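Local structure of cytochrome C (Marichromatium purpuratum 984, 5LO9) at residues L267-N272 with T286-H291; P279-D284 with Y333-Q338. The protein is a fused thiosulfate dehydrogenase (TsdBA) that probably interconverts thiosulfate and tetrathionate and passes the electrons along its c-type hemes. All coordinates share one frame; numbering follows the deposited sequence.

Interaction 1: residues L267-N272 with T286-H291; sequences LFRHTN and TCAGCH. With HEC (heme c), chain E.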
loop_
_atom_site.group_PDB
_atom_site.type_symbol
_atom_site.label_atom_id
_atom_site.label_comp_id
_atom_site.label_asym_id
_atom_site.label_seq_id
_atom_site.Cartn_x
_atom_site.Cartn_y
_atom_site.Cartn_z
ATOM N N LEU A 267 5.696 -11.206 -13.387
ATOM C CA LEU A 267 5.292 -12.212 -12.424
ATOM C C LEU A 267 3.789 -12.433 -12.465
ATOM O O LEU A 267 3.313 -13.540 -12.210
ATOM C CB LEU A 267 5.694 -11.781 -11.038
ATOM C CG LEU A 267 7.168 -11.622 -10.701
ATOM C CD1 LEU A 267 7.304 -11.278 -9.206
ATOM C CD2 LEU A 267 7.893 -12.884 -11.017
ATOM N N PHE A 268 3.033 -11.372 -12.731
ATOM C CA PHE A 268 1.587 -11.489 -12.841
ATOM C C PHE A 268 1.193 -12.400 -14.004
ATOM O O PHE A 268 0.261 -13.210 -13.893
ATOM C CB PHE A 268 0.994 -10.092 -13.027
ATOM C CG PHE A 268 -0.446 -9.968 -12.628
ATOM C CD1 PHE A 268 -0.783 -9.627 -11.333
ATOM C CD2 PHE A 268 -1.455 -10.162 -13.557
ATOM C CE1 PHE A 268 -2.114 -9.480 -10.947
ATOM C CE2 PHE A 268 -2.780 -10.014 -13.188
ATOM C CZ PHE A 268 -3.112 -9.674 -11.863
ATOM N N ARG A 269 1.890 -12.256 -15.131
ATOM C CA ARG A 269 1.598 -12.959 -16.370
ATOM C C ARG A 269 2.270 -14.336 -16.447
ATOM O O ARG A 269 1.745 -15.255 -17.095
ATOM C CB ARG A 269 2.051 -12.070 -17.540
ATOM C CG ARG A 269 1.860 -12.618 -18.934
ATOM C CD ARG A 269 0.403 -12.705 -19.319
ATOM N NE ARG A 269 -0.193 -13.991 -18.975
ATOM C CZ ARG A 269 -1.412 -14.389 -19.324
ATOM N NH1 ARG A 269 -2.215 -13.614 -20.048
ATOM N NH2 ARG A 269 -1.827 -15.578 -18.927
ATOM N N HIS A 270 3.424 -14.512 -15.819
ATOM C CA HIS A 270 4.172 -15.757 -15.938
ATOM C C HIS A 270 4.447 -16.341 -14.567
ATOM O O HIS A 270 5.523 -16.862 -14.307
ATOM C CB HIS A 270 5.461 -15.536 -16.716
ATOM C CG HIS A 270 5.240 -14.954 -18.087
ATOM N ND1 HIS A 270 4.937 -15.728 -19.188
ATOM C CD2 HIS A 270 5.252 -13.672 -18.524
ATOM C CE1 HIS A 270 4.802 -14.952 -20.247
ATOM N NE2 HIS A 270 4.980 -13.699 -19.873
ATOM N N THR A 271 3.431 -16.297 -13.696
ATOM C CA THR A 271 3.619 -16.609 -12.288
ATOM C C THR A 271 4.236 -17.985 -12.100
ATOM O O THR A 271 5.071 -18.194 -11.201
ATOM C CB THR A 271 2.283 -16.550 -11.555
ATOM O OG1 THR A 271 1.451 -15.510 -12.099
ATOM C CG2 THR A 271 2.537 -16.252 -10.095
ATOM N N ASN A 272 3.865 -18.930 -12.956
ATOM C CA ASN A 272 4.206 -20.325 -12.730
ATOM C C ASN A 272 5.563 -20.709 -13.305
ATOM O O ASN A 272 6.081 -21.776 -12.961
ATOM C CB ASN A 272 3.136 -21.218 -13.349
ATOM C CG ASN A 272 3.136 -21.134 -14.840
ATOM O OD1 ASN A 272 2.975 -20.068 -15.415
ATOM N ND2 ASN A 272 3.426 -22.244 -15.479
ATOM N N THR A 286 -1.727 -18.731 -13.523
ATOM C CA THR A 286 -1.094 -17.430 -13.391
ATOM C C THR A 286 -2.154 -16.443 -12.931
ATOM O O THR A 286 -3.351 -16.642 -13.149
ATOM C CB THR A 286 -0.473 -16.901 -14.688
ATOM O OG1 THR A 286 -1.517 -16.598 -15.627
ATOM C CG2 THR A 286 0.531 -17.878 -15.316
ATOM N N CYS A 287 -1.688 -15.347 -12.328
ATOM C CA CYS A 287 -2.592 -14.294 -11.883
ATOM C C CYS A 287 -3.425 -13.809 -13.056
ATOM O O CYS A 287 -4.621 -13.531 -12.920
ATOM C CB CYS A 287 -1.804 -13.106 -11.302
ATOM S SG CYS A 287 -0.436 -13.403 -10.103
ATOM N N ALA A 288 -2.784 -13.686 -14.215
ATOM C CA ALA A 288 -3.401 -13.086 -15.383
ATOM C C ALA A 288 -4.578 -13.902 -15.903
ATOM O O ALA A 288 -5.436 -13.350 -16.604
ATOM C CB ALA A 288 -2.340 -12.946 -16.480
ATOM N N GLY A 289 -4.628 -15.194 -15.573
ATOM C CA GLY A 289 -5.658 -16.063 -16.102
ATOM C C GLY A 289 -7.030 -15.813 -15.505
ATOM O O GLY A 289 -8.046 -16.180 -16.101
ATOM N N CYS A 290 -7.084 -15.293 -14.287
ATOM C CA CYS A 290 -8.349 -14.925 -13.687
ATOM C C CYS A 290 -8.556 -13.417 -13.629
ATOM O O CYS A 290 -9.626 -12.976 -13.205
ATOM C CB CYS A 290 -8.453 -15.500 -12.279
ATOM S SG CYS A 290 -8.265 -17.297 -12.179
ATOM N N HIS A 291 -7.545 -12.619 -13.989
ATOM C CA HIS A 291 -7.572 -11.153 -13.891
ATOM C C HIS A 291 -7.139 -10.649 -15.267
ATOM O O HIS A 291 -5.968 -10.331 -15.517
ATOM C CB HIS A 291 -6.664 -10.610 -12.773
ATOM C CG HIS A 291 -7.005 -11.103 -11.398
ATOM N ND1 HIS A 291 -8.027 -10.560 -10.651
ATOM C CD2 HIS A 291 -6.430 -12.053 -10.615
ATOM C CE1 HIS A 291 -8.075 -11.162 -9.470
ATOM N NE2 HIS A 291 -7.116 -12.069 -9.420
HETATM FE FE HEC E . -6.815 -13.157 -7.533
HETATM C CHA HEC E . -9.268 -11.239 -5.906
HETATM C CHB HEC E . -4.395 -10.734 -6.811
HETATM C CHC HEC E . -4.308 -15.211 -8.933
HETATM C CHD HEC E . -9.250 -15.336 -8.602
HETATM N NA HEC E . -6.848 -11.324 -6.547
HETATM C C1A HEC E . -7.900 -10.755 -5.969
HETATM C C2A HEC E . -7.590 -9.456 -5.333
HETATM C C3A HEC E . -6.171 -9.296 -5.599
HETATM C C4A HEC E . -5.793 -10.512 -6.361
HETATM C CMA HEC E . -5.321 -8.141 -5.207
HETATM C CAA HEC E . -8.544 -8.523 -4.631
HETATM C CBA HEC E . -9.451 -7.873 -5.670
HETATM C CGA HEC E . -10.338 -6.807 -5.048
HETATM O O1A HEC E . -10.858 -5.978 -5.828
HETATM O O2A HEC E . -10.543 -6.795 -3.796
HETATM N NB HEC E . -4.752 -13.026 -7.826
HETATM C C1B HEC E . -3.979 -11.978 -7.468
HETATM C C2B HEC E . -2.561 -12.178 -7.783
HETATM C C3B HEC E . -2.538 -13.498 -8.399
HETATM C C4B HEC E . -3.947 -13.932 -8.361
HETATM C CMB HEC E . -1.431 -11.237 -7.564
HETATM C CAB HEC E . -1.341 -14.229 -8.912
HETATM C CBB HEC E . -0.429 -14.514 -7.718
HETATM N NC HEC E . -6.780 -14.969 -8.572
HETATM C C1C HEC E . -5.711 -15.613 -9.065
HETATM C C2C HEC E . -6.067 -16.832 -9.828
HETATM C C3C HEC E . -7.535 -16.869 -9.717
HETATM C C4C HEC E . -7.858 -15.656 -8.931
HETATM C CMC HEC E . -5.112 -17.777 -10.511
HETATM C CAC HEC E . -8.542 -17.839 -10.307
HETATM C CBC HEC E . -8.183 -19.259 -10.008
HETATM N ND HEC E . -8.881 -13.259 -7.272
HETATM C C1D HEC E . -9.660 -14.206 -7.772
HETATM C C2D HEC E . -11.082 -14.013 -7.437
HETATM C C3D HEC E . -11.127 -12.789 -6.617
HETATM C C4D HEC E . -9.682 -12.432 -6.591
HETATM C CMD HEC E . -12.181 -14.929 -7.854
HETATM C CAD HEC E . -12.306 -12.073 -5.982
HETATM C CBD HEC E . -13.159 -12.923 -5.015
HETATM C CGD HEC E . -12.490 -13.475 -3.740
HETATM O O1D HEC E . -11.411 -14.140 -3.766
HETATM O O2D HEC E . -13.083 -13.281 -2.644
#
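The end of helix 256-269 and the turn that follows it lie against the backbone of the heme-binding turn, with the CA atoms of Phe268 and Cys287 5.1 Å apart. The carbonyl of Phe268 accepts the N-H of Ala288 at 3.1 Å (Ala288 N to Phe268 O), a bent bond whose donor sits above the carbonyl plane. Next to it, Thr271 OG1 serves both segments: it takes an almost straight hydrogen bond from Cys287 N (3.2 Å, 166°) and donates its own proton to Leu267 O. That double role fixes the rotation of the threonine, with CG2 anti to its backbone N and directed toward Cys287 SG and the heme. Residues 287-291 form the CXXCH motif of c-type cytochromes. Cys287 SG and Cys290 SG are thioether-linked to the porphyrin, and His291 NE2 binds the iron at 2.2 Å. Phe268, its CG anti to the backbone N (chi1 -157°), lays one ring face under Cys287. Cys287 CB stands 3.4 Å from the Phe268 ring centroid in a CH-pi contact, and Cys287 SG makes a sulfur-aromatic contact over the same face. The ring's far end meets His291 CB edge-on (Phe268 CZ to His291 CB, 3.8 Å), so one aromatic packs against both a thioether and the axial ligand. Ser301 O accepts a hydrogen bond from His291 ND1, which would probably make the imidazole a stronger iron donor. Arg269 spreads its guanidinium over the Ala288 methyl (CZ to CB, 3.3 Å), while NH2 reaches a propionate of another heme. Asn294 of helix 292-295 touches Phe268, Arg269 and Ala288, and helix 351-363 packs Leu356 against Leu267 and Phe268.

Interaction 2: residues P279-D284 with Y333-Q338; sequences PHVGND and YSMNAQ. With HEC (heme c), chain E; THJ (thiosulfate), chain J; EDO (1,2-ethanediol), chain V.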
loop_
_atom_site.group_PDB
_atom_site.type_symbol
_atom_site.label_atom_id
_atom_site.label_comp_id
_atom_site.label_asym_id
_atom_site.label_seq_id
_atom_site.Cartn_x
_atom_site.Cartn_y
_atom_site.Cartn_z
ATOM N N PRO A 279 8.834 -21.110 -7.552
ATOM C CA PRO A 279 8.993 -21.955 -6.365
ATOM C C PRO A 279 7.865 -21.820 -5.354
ATOM O O PRO A 279 7.826 -22.612 -4.400
ATOM C CB PRO A 279 10.328 -21.470 -5.771
ATOM C CG PRO A 279 11.029 -20.775 -6.865
ATOM C CD PRO A 279 9.939 -20.148 -7.682
ATOM N N HIS A 280 6.985 -20.831 -5.503
ATOM C CA HIS A 280 5.853 -20.633 -4.602
ATOM C C HIS A 280 4.531 -20.954 -5.283
ATOM O O HIS A 280 3.477 -20.726 -4.682
ATOM C CB HIS A 280 5.820 -19.193 -4.065
ATOM C CG HIS A 280 7.117 -18.756 -3.453
ATOM N ND1 HIS A 280 7.466 -19.048 -2.149
ATOM C CD2 HIS A 280 8.188 -18.118 -3.995
ATOM C CE1 HIS A 280 8.676 -18.574 -1.909
ATOM N NE2 HIS A 280 9.139 -18.010 -3.011
ATOM N N VAL A 281 4.559 -21.491 -6.511
ATOM C CA VAL A 281 3.358 -21.845 -7.274
ATOM C C VAL A 281 3.305 -23.355 -7.376
ATOM O O VAL A 281 4.250 -23.982 -7.876
ATOM C CB VAL A 281 3.346 -21.187 -8.662
ATOM C CG1 VAL A 281 2.179 -21.727 -9.522
ATOM C CG2 VAL A 281 3.248 -19.655 -8.524
ATOM N N GLY A 282 2.200 -23.931 -6.903
ATOM C CA GLY A 282 2.031 -25.372 -6.841
ATOM C C GLY A 282 1.041 -25.946 -7.845
ATOM O O GLY A 282 0.549 -27.081 -7.713
ATOM N N ASN A 283 0.716 -25.150 -8.852
ATOM C CA ASN A 283 -0.159 -25.619 -9.891
ATOM C C ASN A 283 0.241 -24.933 -11.182
ATOM O O ASN A 283 1.346 -24.388 -11.289
ATOM C CB ASN A 283 -1.631 -25.385 -9.509
ATOM C CG ASN A 283 -1.946 -23.948 -9.284
ATOM O OD1 ASN A 283 -1.212 -23.061 -9.723
ATOM N ND2 ASN A 283 -3.095 -23.695 -8.659
ATOM N N ASP A 284 -0.664 -25.002 -12.166
ATOM C CA ASP A 284 -0.454 -24.492 -13.512
ATOM C C ASP A 284 -1.407 -23.331 -13.777
ATOM O O ASP A 284 -2.235 -23.376 -14.683
ATOM C CB ASP A 284 -0.608 -25.619 -14.540
ATOM C CG ASP A 284 0.540 -26.642 -14.468
ATOM O OD1 ASP A 284 1.664 -26.246 -14.087
ATOM O OD2 ASP A 284 0.338 -27.816 -14.840
ATOM N N TYR A 333 -4.106 -20.125 -2.107
ATOM C CA TYR A 333 -5.297 -20.826 -2.574
ATOM C C TYR A 333 -5.337 -20.936 -4.093
ATOM O O TYR A 333 -5.365 -22.046 -4.615
ATOM C CB TYR A 333 -6.561 -20.151 -2.058
ATOM C CG TYR A 333 -6.620 -20.074 -0.546
ATOM C CD1 TYR A 333 -6.639 -21.213 0.219
ATOM C CD2 TYR A 333 -6.630 -18.855 0.121
ATOM C CE1 TYR A 333 -6.667 -21.149 1.625
ATOM C CE2 TYR A 333 -6.666 -18.796 1.501
ATOM C CZ TYR A 333 -6.673 -19.940 2.246
ATOM O OH TYR A 333 -6.712 -19.884 3.609
ATOM N N SER A 334 -5.340 -19.827 -4.831
ATOM C CA SER A 334 -5.408 -19.941 -6.287
ATOM C C SER A 334 -4.137 -20.530 -6.906
ATOM O O SER A 334 -4.223 -21.177 -7.957
ATOM C CB SER A 334 -5.703 -18.586 -6.928
ATOM O OG SER A 334 -6.916 -18.045 -6.453
ATOM N N MET A 335 -2.959 -20.279 -6.329
ATOM C CA MET A 335 -1.700 -20.850 -6.816
ATOM C C MET A 335 -1.252 -22.098 -6.045
ATOM O O MET A 335 -0.177 -22.639 -6.331
ATOM C CB MET A 335 -0.583 -19.795 -6.748
ATOM C CG MET A 335 -1.036 -18.399 -7.137
ATOM S SD MET A 335 -1.730 -18.202 -8.818
ATOM C CE MET A 335 -0.306 -18.692 -9.816
ATOM N N ASN A 336 -2.017 -22.536 -5.044
ATOM C CA ASN A 336 -1.787 -23.820 -4.376
ATOM C C ASN A 336 -0.352 -23.979 -3.862
ATOM O O ASN A 336 0.318 -24.983 -4.116
ATOM C CB ASN A 336 -2.122 -24.945 -5.330
ATOM C CG ASN A 336 -2.268 -26.229 -4.632
ATOM O OD1 ASN A 336 -2.860 -26.284 -3.554
ATOM N ND2 ASN A 336 -1.760 -27.299 -5.245
ATOM N N ALA A 337 0.105 -22.995 -3.082
ATOM C CA ALA A 337 1.520 -22.920 -2.735
ATOM C C ALA A 337 1.963 -24.094 -1.882
ATOM O O ALA A 337 3.156 -24.417 -1.860
ATOM C CB ALA A 337 1.808 -21.611 -2.014
ATOM N N GLN A 338 1.030 -24.743 -1.183
ATOM C CA GLN A 338 1.391 -25.897 -0.371
ATOM C C GLN A 338 2.054 -26.985 -1.215
ATOM O O GLN A 338 2.944 -27.694 -0.734
ATOM C CB GLN A 338 0.147 -26.450 0.311
ATOM C CG GLN A 338 -0.908 -27.014 -0.664
ATOM C CD GLN A 338 -2.202 -27.371 0.041
ATOM O OE1 GLN A 338 -2.225 -27.527 1.267
ATOM N NE2 GLN A 338 -3.311 -27.421 -0.720
HETATM FE FE HEC E . -6.815 -13.157 -7.533
HETATM C CHA HEC E . -9.268 -11.239 -5.906
HETATM C CHB HEC E . -4.395 -10.734 -6.811
HETATM C CHC HEC E . -4.308 -15.211 -8.933
HETATM C CHD HEC E . -9.250 -15.336 -8.602
HETATM N NA HEC E . -6.848 -11.324 -6.547
HETATM C C1A HEC E . -7.900 -10.755 -5.969
HETATM C C2A HEC E . -7.590 -9.456 -5.333
HETATM C C3A HEC E . -6.171 -9.296 -5.599
HETATM C C4A HEC E . -5.793 -10.512 -6.361
HETATM C CMA HEC E . -5.321 -8.141 -5.207
HETATM C CAA HEC E . -8.544 -8.523 -4.631
HETATM C CBA HEC E . -9.451 -7.873 -5.670
HETATM C CGA HEC E . -10.338 -6.807 -5.048
HETATM O O1A HEC E . -10.858 -5.978 -5.828
HETATM O O2A HEC E . -10.543 -6.795 -3.796
HETATM N NB HEC E . -4.752 -13.026 -7.826
HETATM C C1B HEC E . -3.979 -11.978 -7.468
HETATM C C2B HEC E . -2.561 -12.178 -7.783
HETATM C C3B HEC E . -2.538 -13.498 -8.399
HETATM C C4B HEC E . -3.947 -13.932 -8.361
HETATM C CMB HEC E . -1.431 -11.237 -7.564
HETATM C CAB HEC E . -1.341 -14.229 -8.912
HETATM C CBB HEC E . -0.429 -14.514 -7.718
HETATM N NC HEC E . -6.780 -14.969 -8.572
HETATM C C1C HEC E . -5.711 -15.613 -9.065
HETATM C C2C HEC E . -6.067 -16.832 -9.828
HETATM C C3C HEC E . -7.535 -16.869 -9.717
HETATM C C4C HEC E . -7.858 -15.656 -8.931
HETATM C CMC HEC E . -5.112 -17.777 -10.511
HETATM C CAC HEC E . -8.542 -17.839 -10.307
HETATM C CBC HEC E . -8.183 -19.259 -10.008
HETATM N ND HEC E . -8.881 -13.259 -7.272
HETATM C C1D HEC E . -9.660 -14.206 -7.772
HETATM C C2D HEC E . -11.082 -14.013 -7.437
HETATM C C3D HEC E . -11.127 -12.789 -6.617
HETATM C C4D HEC E . -9.682 -12.432 -6.591
HETATM C CMD HEC E . -12.181 -14.929 -7.854
HETATM C CAD HEC E . -12.306 -12.073 -5.982
HETATM C CBD HEC E . -13.159 -12.923 -5.015
HETATM C CGD HEC E . -12.490 -13.475 -3.740
HETATM O O1D HEC E . -11.411 -14.140 -3.766
HETATM O O2D HEC E . -13.083 -13.281 -2.644
HETATM S S1 THJ J . -8.038 -15.838 -3.503
HETATM O O1 THJ J . -7.473 -15.450 -2.165
HETATM O O2 THJ J . -9.538 -15.853 -3.476
HETATM O O3 THJ J . -7.627 -17.235 -3.776
HETATM S S2 THJ J . -7.333 -14.790 -4.854
HETATM C C1 EDO V . 7.148 -29.346 0.912
HETATM O O1 EDO V . 8.576 -29.199 0.973
HETATM C C2 EDO V . 6.697 -29.280 -0.545
HETATM O O2 EDO V . 5.286 -29.528 -0.648
#
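Tyr333 and Ser334 begin the segment at the substrate: Tyr333 CB packs near a thiosulfate oxygen, and Ser334 OG, set beside its backbone N, donates a hydrogen bond to thiosulfate O3 (2.9 Å). Ser334 CB meanwhile rests on the heme. The carbonyl oxygen of the same serine accepts a hydrogen bond from Asn283 ND2 at 2.8 Å from Ser334 O, a straight bond in the plane of the amide although the donor lies above the carbonyl plane. An alanine at Asn283 would lose this bond and probably loosen the backbone that presents Ser334 to thiosulfate. Met335 follows, its chain bent at chi2 and chi3. SD lies by a heme methyl, while CE meets both methyls of Val281 (CE to CG2, 3.9 Å). Its carbonyl accepts the N-H of Gly282, with Gly282 N 2.8 Å from Met335 O, nearly along the C=O axis (178°). Asn336 has a left-handed backbone (phi 53°) that turns the chain. Its ND2 adds a weak bond to Gly282 O, its stronger partner being Asp339, and its carbonyl oxygen receives a CA-H...O contact from Gly282. Ala337 closes the contact with CB against His280 O (3.3 Å). Two loops therefore meet here, one following helix 256-269 and the other helix 323-332, whose Phe331 packs against His280 and Val281.

Both contacts are buried and draw on the connection between helices 256-269 and 292-295, and their segments alternate along the chain. Interaction 1 folds that connection back on its own helix end, whereas interaction 2 ties it to a loop some fifty residues later. They converge on one heme: 286-291 supplies its thioethers and the axial histidine, while 333-338 lies against the porphyrin and gives thiosulfate one hydrogen bond, from Ser334. The chemistry differs accordingly. Beside the thioether of Cys287, aromatic and sulfur packing joins the hydrogen bonds; between the two loops, backbone and amide hydrogen bonds carry most of the load. Met335 CE joins them, packing on Thr271 CG2 at 3.8 Å.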